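PDB 4N0T: U4/U6 snRNA-associated-splicing factor PRP24 from Saccharomyces cerevisiae, which binds U6 snRNA through RNA recognition motifs and anneals it to U4 snRNA, acting as a recycling factor of the spliceosome. Local coordinates for residues 10-15 / 80-85; 27-32 / 62-67; 36-41 / 51-56; 109-114 / 132-137. One frame throughout, in Å; residues are numbered along the deposited sequence.

Contact 1 (10-15 / 80-85); sequences TVLVKN and SHLTEC
Leu-82 reaches across to strand 10-15 with backbone and side chain together. Its N-H gives a straight bond to Thr-10 O (3.0 Å), the donor tilted 28° from the carbonyl plane. The side chain then runs on over the same strand: CB rests 3.6 Å from Thr-10 O, and CG, placed anti to the backbone N (chi1 -175°), carries the two methyls to different neighbours. CD1 meets Leu-12 CB at 4.0 Å, while CD2 meets Thr-10 CG2 at 3.9 Å, the threonine and leucine side chains lying side by side and pointing the same way. Thr-10 OG1 turns elsewhere, to the backbone O of Arg-6.

Beyond this, Leu-12 and Ser-80 form an antiparallel hydrogen-bonded pair. Leu-12 N binds Ser-80 O at 2.8 Å, nearly along the C=O axis, and Ser-80 N returns a bond to Leu-12 O. Water 2 donates to Leu-12 O and is also hydrogen-bonded to Ser-80 OG (2.6 Å), tying the serine hydroxyl to the backbone of its partner. At the neighbouring non-hydrogen-bonded pair, the side chains of Val-11 and His-81 diverge; water 1 lies in the plane of the imidazole at its edge, 2.7 Å from His-81 ND1.

The pairing joins the first and last long strands of the first RNA recognition motif. Its chemistry divides between a buried apolar patch, made by Leu-82, Leu-12 and the threonine methyl, and backbone carbonyls near water: Leu-12 O takes a peptide N-H and a water proton, and Thr-10 O takes a peptide N-H with water 1 also close by.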
# COMPACT_ATOMS: atom_id res chain seq x y z
N THR A 10 -2.59 23.93 1.41
CA THR A 10 -3.99 23.53 1.53
C THR A 10 -4.73 24.39 2.55
O THR A 10 -4.23 24.66 3.66
CB THR A 10 -4.12 22.05 1.91
OG1 THR A 10 -3.43 21.26 0.93
CG2 THR A 10 -5.58 21.62 1.94
N VAL A 11 -5.93 24.81 2.18
CA VAL A 11 -6.76 25.58 3.10
C VAL A 11 -8.06 24.85 3.38
O VAL A 11 -8.51 24.01 2.58
CB VAL A 11 -7.08 26.99 2.57
CG1 VAL A 11 -5.78 27.75 2.30
CG2 VAL A 11 -7.93 26.92 1.32
N LEU A 12 -8.67 25.21 4.50
CA LEU A 12 -9.96 24.69 4.92
C LEU A 12 -10.97 25.83 4.81
O LEU A 12 -10.69 26.94 5.26
CB LEU A 12 -9.87 24.27 6.39
CG LEU A 12 -11.17 23.81 7.05
CD1 LEU A 12 -11.64 22.54 6.40
CD2 LEU A 12 -11.00 23.61 8.55
N VAL A 13 -12.11 25.55 4.21
CA VAL A 13 -13.20 26.53 4.12
C VAL A 13 -14.35 25.98 4.94
O VAL A 13 -14.77 24.84 4.73
CB VAL A 13 -13.66 26.76 2.68
CG1 VAL A 13 -14.72 27.87 2.63
CG2 VAL A 13 -12.50 27.14 1.79
N LYS A 14 -14.86 26.79 5.87
CA LYS A 14 -16.02 26.39 6.67
C LYS A 14 -17.21 27.29 6.37
O LYS A 14 -17.05 28.47 6.06
CB LYS A 14 -15.67 26.45 8.16
CG LYS A 14 -16.83 26.09 9.07
CD LYS A 14 -16.43 26.02 10.52
CE LYS A 14 -17.60 25.53 11.36
NZ LYS A 14 -17.23 25.44 12.81
N ASN A 15 -18.40 26.69 6.44
CA ASN A 15 -19.69 27.41 6.35
C ASN A 15 -20.10 27.80 4.94
O ASN A 15 -20.80 28.80 4.74
CB ASN A 15 -19.76 28.62 7.29
CG ASN A 15 -21.19 28.98 7.65
OD1 ASN A 15 -22.02 28.08 7.84
ND2 ASN A 15 -21.50 30.27 7.73
N SER A 80 -8.98 29.12 6.38
CA SER A 80 -7.81 29.02 7.24
C SER A 80 -6.82 28.02 6.67
O SER A 80 -7.19 27.18 5.86
CB SER A 80 -8.22 28.58 8.64
OG SER A 80 -8.92 27.35 8.58
N HIS A 81 -5.56 28.13 7.09
CA HIS A 81 -4.58 27.10 6.76
C HIS A 81 -5.07 25.78 7.35
O HIS A 81 -5.52 25.73 8.51
CB HIS A 81 -3.21 27.43 7.36
CG HIS A 81 -2.49 28.56 6.67
ND1 HIS A 81 -2.03 28.48 5.38
CD2 HIS A 81 -2.14 29.79 7.12
CE1 HIS A 81 -1.42 29.61 5.06
NE2 HIS A 81 -1.49 30.43 6.09
N LEU A 82 -4.99 24.70 6.57
CA LEU A 82 -5.33 23.39 7.12
C LEU A 82 -4.13 22.95 7.92
O LEU A 82 -3.06 22.73 7.36
CB LEU A 82 -5.62 22.38 6.01
CG LEU A 82 -6.10 21.02 6.53
CD1 LEU A 82 -7.53 21.12 7.05
CD2 LEU A 82 -6.00 19.94 5.46
N THR A 83 -4.29 22.85 9.23
CA THR A 83 -3.19 22.44 10.09
C THR A 83 -3.69 21.63 11.27
O THR A 83 -4.79 21.85 11.78
CB THR A 83 -2.37 23.66 10.59
OG1 THR A 83 -1.34 23.20 11.47
CG2 THR A 83 -3.24 24.61 11.34
N GLU A 84 -2.88 20.64 11.66
CA GLU A 84 -3.23 19.74 12.76
C GLU A 84 -4.57 19.03 12.56
O GLU A 84 -5.22 18.62 13.52
CB GLU A 84 -3.18 20.49 14.10
CG GLU A 84 -1.81 21.07 14.40
CD GLU A 84 -1.75 21.70 15.77
OE1 GLU A 84 -2.02 22.91 15.88
OE2 GLU A 84 -1.44 20.97 16.73
N CYS A 85 -4.95 18.85 11.30
CA CYS A 85 -6.19 18.17 10.96
C CYS A 85 -5.99 16.91 10.13
O CYS A 85 -6.91 16.48 9.43
CB CYS A 85 -7.09 19.10 10.16
SG CYS A 85 -7.78 20.47 11.14
O HOH W 1 -2.15 26.68 3.41
O HOH W 2 -11.46 27.56 8.15

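Contact 2 (27-32 / 62-67); sequences KYFKHC and LAAITK
Apolar contacts make up this meeting of two helix ends, and Phe-29 and Ala-64 form its buried side. The phenyl ring comes against the alanine methyl obliquely, Phe-29 CD1 standing 3.8 Å from Ala-64 CB. Cys-32 closes on the same helix with its whole side chain: its CB meets Ala-63 CB at 3.7 Å, and SG, lying anti to its own carbonyl carbon (chi1 -67°), comes within 3.6 Å of Ala-64 CA. Ala-63 CB also approaches Cys-32 O at 3.5 Å. Such small residues allow the backbones to come near, with the CA atoms of Cys-32 and Ala-63 just 5.1 Å apart.

The aliphatic part of Lys-67 supplies a second kind of contact, against aromatic rings. With CG anti to its own carbonyl carbon (chi1 -52°), Lys-67 sets CG 4.1 Å from Tyr-28 CE2 and 4.0 Å from Phe-29 CE1, oblique to both rings; the bend at chi2 then carries CD to Tyr-28 OH, and CE reaches the sulfur of Cys-32. An alanine here would keep only CB near the rings, and would probably open a gap beside Tyr-28 and Phe-29 and leave the Cys-32 sulfur without its contact to CE.

A polar bond forms within segment 62-67, where Thr-66 OG1 donates to Ala-63 O (2.6 Å) on a carbonyl lone pair, turning the hydroxyl back onto the carbonyl three residues earlier.

Phe-29 also packs on Val-13 and Ile-53, so the contact continues into the sheet on which both helices of the RNA recognition motif rest. Its chemistry implies cohesion by shape and van der Waals contact rather than directed bonds, with the lysine methylenes acting as a hydrophobic group.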
# COMPACT_ATOMS: atom_id res chain seq x y z
N LYS A 27 -14.80 28.01 -9.00
CA LYS A 27 -15.09 29.32 -9.55
C LYS A 27 -14.88 30.44 -8.53
O LYS A 27 -14.40 31.52 -8.88
CB LYS A 27 -16.51 29.38 -10.12
CG LYS A 27 -16.64 28.77 -11.52
CD LYS A 27 -18.06 28.88 -12.06
CE LYS A 27 -18.13 28.46 -13.53
NZ LYS A 27 -17.74 27.03 -13.72
N TYR A 28 -15.25 30.17 -7.28
CA TYR A 28 -15.09 31.18 -6.24
C TYR A 28 -13.61 31.46 -5.95
O TYR A 28 -13.23 32.61 -5.70
CB TYR A 28 -15.82 30.79 -4.95
CG TYR A 28 -15.81 31.90 -3.92
CD1 TYR A 28 -16.76 32.91 -3.94
CD2 TYR A 28 -14.82 31.96 -2.93
CE1 TYR A 28 -16.76 33.93 -3.01
CE2 TYR A 28 -14.81 32.99 -2.00
CZ TYR A 28 -15.78 33.97 -2.05
OH TYR A 28 -15.78 34.99 -1.13
N PHE A 29 -12.78 30.42 -5.99
CA PHE A 29 -11.39 30.55 -5.55
C PHE A 29 -10.34 30.53 -6.67
O PHE A 29 -9.16 30.74 -6.41
CB PHE A 29 -11.04 29.44 -4.54
CG PHE A 29 -11.64 29.64 -3.18
CD1 PHE A 29 -11.02 30.46 -2.24
CD2 PHE A 29 -12.81 28.99 -2.81
CE1 PHE A 29 -11.57 30.64 -0.99
CE2 PHE A 29 -13.35 29.15 -1.55
CZ PHE A 29 -12.74 29.98 -0.64
N LYS A 30 -10.75 30.26 -7.91
CA LYS A 30 -9.73 30.06 -8.94
C LYS A 30 -8.95 31.32 -9.31
O LYS A 30 -7.85 31.22 -9.86
CB LYS A 30 -10.28 29.31 -10.18
CG LYS A 30 -11.26 30.07 -11.06
CD LYS A 30 -11.80 29.11 -12.13
CE LYS A 30 -12.29 29.81 -13.39
NZ LYS A 30 -13.59 30.49 -13.18
N HIS A 31 -9.48 32.49 -8.98
CA HIS A 31 -8.73 33.74 -9.13
C HIS A 31 -7.60 33.87 -8.09
O HIS A 31 -6.67 34.65 -8.27
CB HIS A 31 -9.64 34.97 -9.05
CG HIS A 31 -10.50 35.18 -10.27
ND1 HIS A 31 -10.73 34.20 -11.20
CD2 HIS A 31 -11.18 36.27 -10.69
CE1 HIS A 31 -11.52 34.67 -12.15
NE2 HIS A 31 -11.80 35.93 -11.87
N CYS A 32 -7.69 33.10 -7.00
CA CYS A 32 -6.66 33.15 -5.96
C CYS A 32 -5.35 32.56 -6.44
O CYS A 32 -4.28 32.89 -5.93
CB CYS A 32 -7.10 32.39 -4.71
SG CYS A 32 -8.47 33.14 -3.85
N LEU A 62 -2.51 31.71 0.51
CA LEU A 62 -2.57 33.03 1.14
C LEU A 62 -3.72 33.85 0.59
O LEU A 62 -4.48 34.47 1.34
CB LEU A 62 -1.26 33.78 0.93
CG LEU A 62 -0.07 33.24 1.71
CD1 LEU A 62 1.19 34.07 1.42
CD2 LEU A 62 -0.37 33.23 3.20
N ALA A 63 -3.86 33.86 -0.73
CA ALA A 63 -4.92 34.62 -1.37
C ALA A 63 -6.31 34.10 -0.96
O ALA A 63 -7.23 34.89 -0.74
CB ALA A 63 -4.76 34.57 -2.87
N ALA A 64 -6.45 32.78 -0.85
CA ALA A 64 -7.73 32.20 -0.43
C ALA A 64 -8.11 32.65 0.97
O ALA A 64 -9.28 32.93 1.24
CB ALA A 64 -7.67 30.68 -0.50
N ILE A 65 -7.12 32.73 1.85
CA ILE A 65 -7.33 33.10 3.24
C ILE A 65 -7.79 34.57 3.35
O ILE A 65 -8.47 34.94 4.32
CB ILE A 65 -6.07 32.80 4.08
CG1 ILE A 65 -5.91 31.28 4.21
CG2 ILE A 65 -6.16 33.39 5.48
CD1 ILE A 65 -4.57 30.85 4.76
N THR A 66 -7.46 35.38 2.35
CA THR A 66 -7.99 36.76 2.33
C THR A 66 -9.51 36.78 2.14
O THR A 66 -10.16 37.81 2.37
CB THR A 66 -7.33 37.68 1.26
OG1 THR A 66 -7.76 37.30 -0.05
CG2 THR A 66 -5.81 37.65 1.36
N LYS A 67 -10.08 35.65 1.71
CA LYS A 67 -11.53 35.54 1.58
C LYS A 67 -12.22 35.20 2.89
O LYS A 67 -13.44 35.05 2.92
CB LYS A 67 -11.93 34.48 0.55
CG LYS A 67 -11.28 34.62 -0.81
CD LYS A 67 -11.80 35.85 -1.53
CE LYS A 67 -11.40 35.82 -3.00
NZ LYS A 67 -11.99 37.00 -3.70

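Contact 3 (36-41 / 51-56); sequences IHVDVA and ARIEFA
Ile-36 and Glu-54 meet at a classic beta bulge, where Ile-36 and His-37 both face the glutamate. Ile-36 N binds Glu-54 O at 2.8 Å, and His-37 N adds a weak bond to the same oxygen. The isoleucine side chain extends toward the end of the other strand, its CG1 lying 3.8 Å from Ala-56 CA. His-37 O then accepts the N-H of Glu-54. Next, Val-38 pairs with Ile-53 on the opposite face from Asp-39, and Val-38 CG2 touches Ile-53 CG2 at 4.2 Å.

Asp-39 carries the polar core of the contact. Its backbone exchanges two hydrogen bonds with Arg-52, and the two side chains run side by side in the same direction. CG of Arg-52 lies anti to the backbone N (chi1 170°) and the chain is extended to NE, running alongside Asp-39; at its end Arg-52 NH1 stands 3.6 Å from Asp-39 OD2, a long salt bridge with carboxylate and guanidinium planes 46° apart. Water 3 links the same groups, donating to Asp-39 OD2 (2.7 Å) and Arg-52 O while accepting from NH1. The guanidinium has further partners: Arg-52 NH2 bridges to Glu-54 OE1 (3.6 Å), and Arg-52 NE to Asp-132 of the second RNA recognition motif, while Arg-4 holds Glu-54 OE2. Farther on, Val-40 CG2 lies 4.3 Å from Ala-51 CB.

This antiparallel hairpin, its strand axes 174° apart, forms one side of the first sheet. Val-38 and Ile-53 pack against helix 22-29, strand 10-16 lies alongside strand 49-55, and Asp-39 and Arg-52 touch strand 112-116.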
# COMPACT_ATOMS: atom_id res chain seq x y z
N ILE A 36 -4.90 22.56 -7.35
CA ILE A 36 -4.61 21.15 -7.63
C ILE A 36 -5.82 20.25 -7.37
O ILE A 36 -6.13 19.37 -8.18
CB ILE A 36 -3.42 20.66 -6.78
CG1 ILE A 36 -2.14 21.40 -7.16
CG2 ILE A 36 -3.21 19.15 -6.94
CD1 ILE A 36 -0.91 20.92 -6.42
N HIS A 37 -6.51 20.47 -6.26
CA HIS A 37 -7.63 19.61 -5.90
C HIS A 37 -8.63 20.31 -4.98
O HIS A 37 -8.24 21.15 -4.17
CB HIS A 37 -7.12 18.32 -5.25
CG HIS A 37 -8.13 17.21 -5.26
ND1 HIS A 37 -8.90 16.88 -4.16
CD2 HIS A 37 -8.51 16.36 -6.24
CE1 HIS A 37 -9.70 15.88 -4.47
NE2 HIS A 37 -9.48 15.54 -5.72
N VAL A 38 -9.90 19.95 -5.11
CA VAL A 38 -10.95 20.47 -4.24
C VAL A 38 -11.80 19.31 -3.72
O VAL A 38 -12.28 18.50 -4.51
CB VAL A 38 -11.88 21.42 -5.01
CG1 VAL A 38 -13.06 21.82 -4.13
CG2 VAL A 38 -11.12 22.66 -5.46
N ASP A 39 -11.97 19.23 -2.40
CA ASP A 39 -12.96 18.31 -1.82
C ASP A 39 -14.03 19.10 -1.08
O ASP A 39 -13.71 20.06 -0.38
CB ASP A 39 -12.29 17.34 -0.86
CG ASP A 39 -11.30 16.43 -1.54
OD1 ASP A 39 -11.75 15.55 -2.31
OD2 ASP A 39 -10.09 16.59 -1.31
N VAL A 40 -15.29 18.71 -1.24
CA VAL A 40 -16.39 19.32 -0.48
C VAL A 40 -17.07 18.21 0.33
O VAL A 40 -17.24 17.09 -0.16
CB VAL A 40 -17.40 20.01 -1.41
CG1 VAL A 40 -18.50 20.69 -0.60
CG2 VAL A 40 -16.70 21.05 -2.28
N ALA A 41 -17.44 18.51 1.57
CA ALA A 41 -18.13 17.55 2.43
C ALA A 41 -19.23 18.25 3.21
O ALA A 41 -19.08 19.41 3.60
CB ALA A 41 -17.16 16.90 3.40
N ALA A 51 -14.99 22.73 2.75
CA ALA A 51 -14.17 22.42 1.58
C ALA A 51 -12.69 22.36 1.95
O ALA A 51 -12.22 23.10 2.81
CB ALA A 51 -14.38 23.44 0.46
N ARG A 52 -11.97 21.45 1.29
CA ARG A 52 -10.53 21.42 1.36
C ARG A 52 -10.04 21.84 -0.01
O ARG A 52 -10.47 21.29 -1.02
CB ARG A 52 -10.05 19.99 1.67
CG ARG A 52 -8.57 19.78 1.53
CD ARG A 52 -8.24 18.30 1.71
NE ARG A 52 -6.81 18.04 1.66
CZ ARG A 52 -6.14 17.84 0.53
NH1 ARG A 52 -6.78 17.86 -0.62
NH2 ARG A 52 -4.84 17.61 0.57
N ILE A 53 -9.16 22.84 -0.06
CA ILE A 53 -8.64 23.30 -1.35
C ILE A 53 -7.12 23.25 -1.30
O ILE A 53 -6.48 23.93 -0.48
CB ILE A 53 -9.11 24.75 -1.69
CG1 ILE A 53 -10.63 24.85 -1.62
CG2 ILE A 53 -8.63 25.14 -3.10
CD1 ILE A 53 -11.12 26.30 -1.75
N GLU A 54 -6.54 22.43 -2.17
CA GLU A 54 -5.09 22.33 -2.26
C GLU A 54 -4.64 23.20 -3.44
O GLU A 54 -4.99 22.92 -4.59
CB GLU A 54 -4.66 20.88 -2.47
CG GLU A 54 -3.15 20.74 -2.54
CD GLU A 54 -2.71 19.31 -2.74
OE1 GLU A 54 -3.57 18.40 -2.70
OE2 GLU A 54 -1.49 19.09 -2.95
N PHE A 55 -3.89 24.25 -3.14
CA PHE A 55 -3.41 25.17 -4.17
C PHE A 55 -2.07 24.69 -4.71
O PHE A 55 -1.34 23.98 -4.02
CB PHE A 55 -3.28 26.59 -3.61
CG PHE A 55 -4.59 27.28 -3.48
CD1 PHE A 55 -5.15 27.95 -4.56
CD2 PHE A 55 -5.29 27.25 -2.28
CE1 PHE A 55 -6.39 28.58 -4.45
CE2 PHE A 55 -6.52 27.87 -2.16
CZ PHE A 55 -7.07 28.54 -3.25
N ALA A 56 -1.77 25.06 -5.95
CA ALA A 56 -0.49 24.74 -6.55
C ALA A 56 0.67 25.34 -5.75
O ALA A 56 1.71 24.71 -5.58
CB ALA A 56 -0.44 25.22 -7.98
O HOH W 3 -8.74 18.88 -1.75

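Contact 4 (109-114 / 132-137); sequences NVVALS and DVTSKE
Leu-113 and Ser-114 both face Asp-132 in a classic beta bulge, with Leu-113 N bonded to Asp-132 O (2.9 Å) and Asp-132 N to Ser-114 O (3.0 Å). The side chains of Leu-113 and Thr-134 cross at about a right angle, and Leu-113 CD1 meets the threonine methyl CG2 at 3.8 Å. That same CD1 lies 3.9 Å from Val-133 O, a buried carbonyl oxygen for which the model holds no polar partner. Val-111 CG1 approaches Thr-134 CG2 from another direction, and both Leu-113 and Thr-134 also touch Phe-50 of the first RNA recognition motif.

These residues belong to the hairpin of strands 112-116 and 128-133 in the second RNA recognition motif, at the point where the chain leaves the sheet for helix 136-146. Ser-135 is the N-cap of that helix, its OG accepting from the backbone N of Asp-138. At the other segment, Asn-109, with its positive phi of 58°, is the C-prime residue of the Schellman motif that ends helix 98-107.

Val-110 and Val-133 cross obliquely on the face covered by the helices. Val-133 CG1, anti to its own carbonyl carbon (chi1 -63°), lies 3.6 Å from Val-110 CG1, and Leu-105 packs against both valines. Where the strands part, water 4 spans them, donating to Val-111 O (2.9 Å) and accepting from Thr-134 N (2.8 Å). The carboxylate of Asp-132 turns to the other face: OD1 is hydrogen-bonded to Thr-86 OG1, while OD2 forms a salt bridge with Arg-116 besides the one to Arg-52.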
# COMPACT_ATOMS: atom_id res chain seq x y z
N ASN A 109 -18.89 10.28 14.45
CA ASN A 109 -19.39 11.61 14.11
C ASN A 109 -18.30 12.59 13.75
O ASN A 109 -18.31 13.75 14.17
CB ASN A 109 -20.31 12.15 15.22
CG ASN A 109 -21.56 11.30 15.40
OD1 ASN A 109 -22.24 10.94 14.43
ND2 ASN A 109 -21.87 10.96 16.64
N VAL A 110 -17.34 12.12 12.95
CA VAL A 110 -16.27 12.96 12.44
C VAL A 110 -16.39 13.09 10.92
O VAL A 110 -16.41 12.09 10.20
CB VAL A 110 -14.90 12.37 12.80
CG1 VAL A 110 -13.78 13.12 12.07
CG2 VAL A 110 -14.69 12.39 14.30
N VAL A 111 -16.50 14.33 10.43
CA VAL A 111 -16.56 14.57 9.00
C VAL A 111 -15.17 14.36 8.40
O VAL A 111 -14.19 14.85 8.95
CB VAL A 111 -16.99 16.02 8.72
CG1 VAL A 111 -16.92 16.33 7.22
CG2 VAL A 111 -18.40 16.26 9.27
N ALA A 112 -15.09 13.62 7.30
CA ALA A 112 -13.82 13.42 6.60
C ALA A 112 -13.82 14.19 5.29
O ALA A 112 -14.74 14.04 4.47
CB ALA A 112 -13.56 11.95 6.34
N LEU A 113 -12.79 15.00 5.08
CA LEU A 113 -12.67 15.75 3.83
C LEU A 113 -11.95 14.99 2.72
O LEU A 113 -12.28 15.15 1.54
CB LEU A 113 -11.96 17.08 4.10
CG LEU A 113 -12.80 18.17 4.75
CD1 LEU A 113 -11.90 19.20 5.39
CD2 LEU A 113 -13.67 18.81 3.70
N SER A 114 -10.95 14.19 3.08
CA SER A 114 -10.12 13.55 2.07
C SER A 114 -9.50 12.30 2.67
O SER A 114 -9.04 12.34 3.81
CB SER A 114 -9.02 14.51 1.60
OG SER A 114 -8.11 13.87 0.71
N ASP A 132 -7.80 13.73 6.10
CA ASP A 132 -7.97 15.09 6.59
C ASP A 132 -9.36 15.25 7.19
O ASP A 132 -10.35 14.87 6.56
CB ASP A 132 -7.80 16.10 5.45
CG ASP A 132 -6.38 16.19 4.94
OD1 ASP A 132 -5.45 15.81 5.68
OD2 ASP A 132 -6.20 16.66 3.80
N VAL A 133 -9.40 15.78 8.40
CA VAL A 133 -10.68 16.11 9.05
C VAL A 133 -10.80 17.63 9.18
O VAL A 133 -9.98 18.36 8.62
CB VAL A 133 -10.83 15.38 10.40
CG1 VAL A 133 -10.84 13.90 10.15
CG2 VAL A 133 -9.71 15.76 11.37
N THR A 134 -11.83 18.11 9.87
CA THR A 134 -12.11 19.55 9.85
C THR A 134 -11.60 20.34 11.05
O THR A 134 -11.66 21.58 11.05
CB THR A 134 -13.61 19.82 9.70
OG1 THR A 134 -14.30 19.31 10.84
CG2 THR A 134 -14.14 19.16 8.44
N SER A 135 -11.13 19.66 12.09
CA SER A 135 -10.57 20.36 13.26
C SER A 135 -9.52 19.55 14.00
O SER A 135 -9.49 18.32 13.89
CB SER A 135 -11.69 20.74 14.24
OG SER A 135 -12.12 19.60 14.97
N LYS A 136 -8.65 20.23 14.74
CA LYS A 136 -7.65 19.54 15.57
C LYS A 136 -8.36 18.66 16.60
O LYS A 136 -7.91 17.55 16.91
CB LYS A 136 -6.72 20.53 16.26
CG LYS A 136 -5.86 19.90 17.35
CD LYS A 136 -4.97 20.93 18.05
CE LYS A 136 -3.86 20.24 18.86
NZ LYS A 136 -2.71 21.16 19.12
N GLU A 137 -9.48 19.16 17.11
CA GLU A 137 -10.30 18.42 18.06
C GLU A 137 -10.79 17.09 17.49
O GLU A 137 -10.67 16.04 18.14
CB GLU A 137 -11.48 19.29 18.53
CG GLU A 137 -11.06 20.42 19.48
CD GLU A 137 -10.23 21.52 18.81
OE1 GLU A 137 -10.47 21.83 17.62
OE2 GLU A 137 -9.32 22.07 19.48
O HOH W 4 -13.89 16.69 11.12

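In the fold
Along the chain, contact 3 is nested inside contact 2 and contact 2 inside contact 1, all within the first RNA recognition motif; contact 4 follows in the second. Contacts 1 and 3 share one antiparallel sheet, their centres about 10 Å apart and strands 10-16 and 49-55 adjacent. Contact 2 joins the two helices on one face of that sheet, about 11 Å between centres from contact 3. Contact 4 lies about 10 Å from contact 1 and 14 Å from contact 3 by centres. The Glu-84 to Lys-136 and Arg-52 to Asp-132 salt bridges link the two domains, consistent with a fixed relative orientation close to the bound RNA.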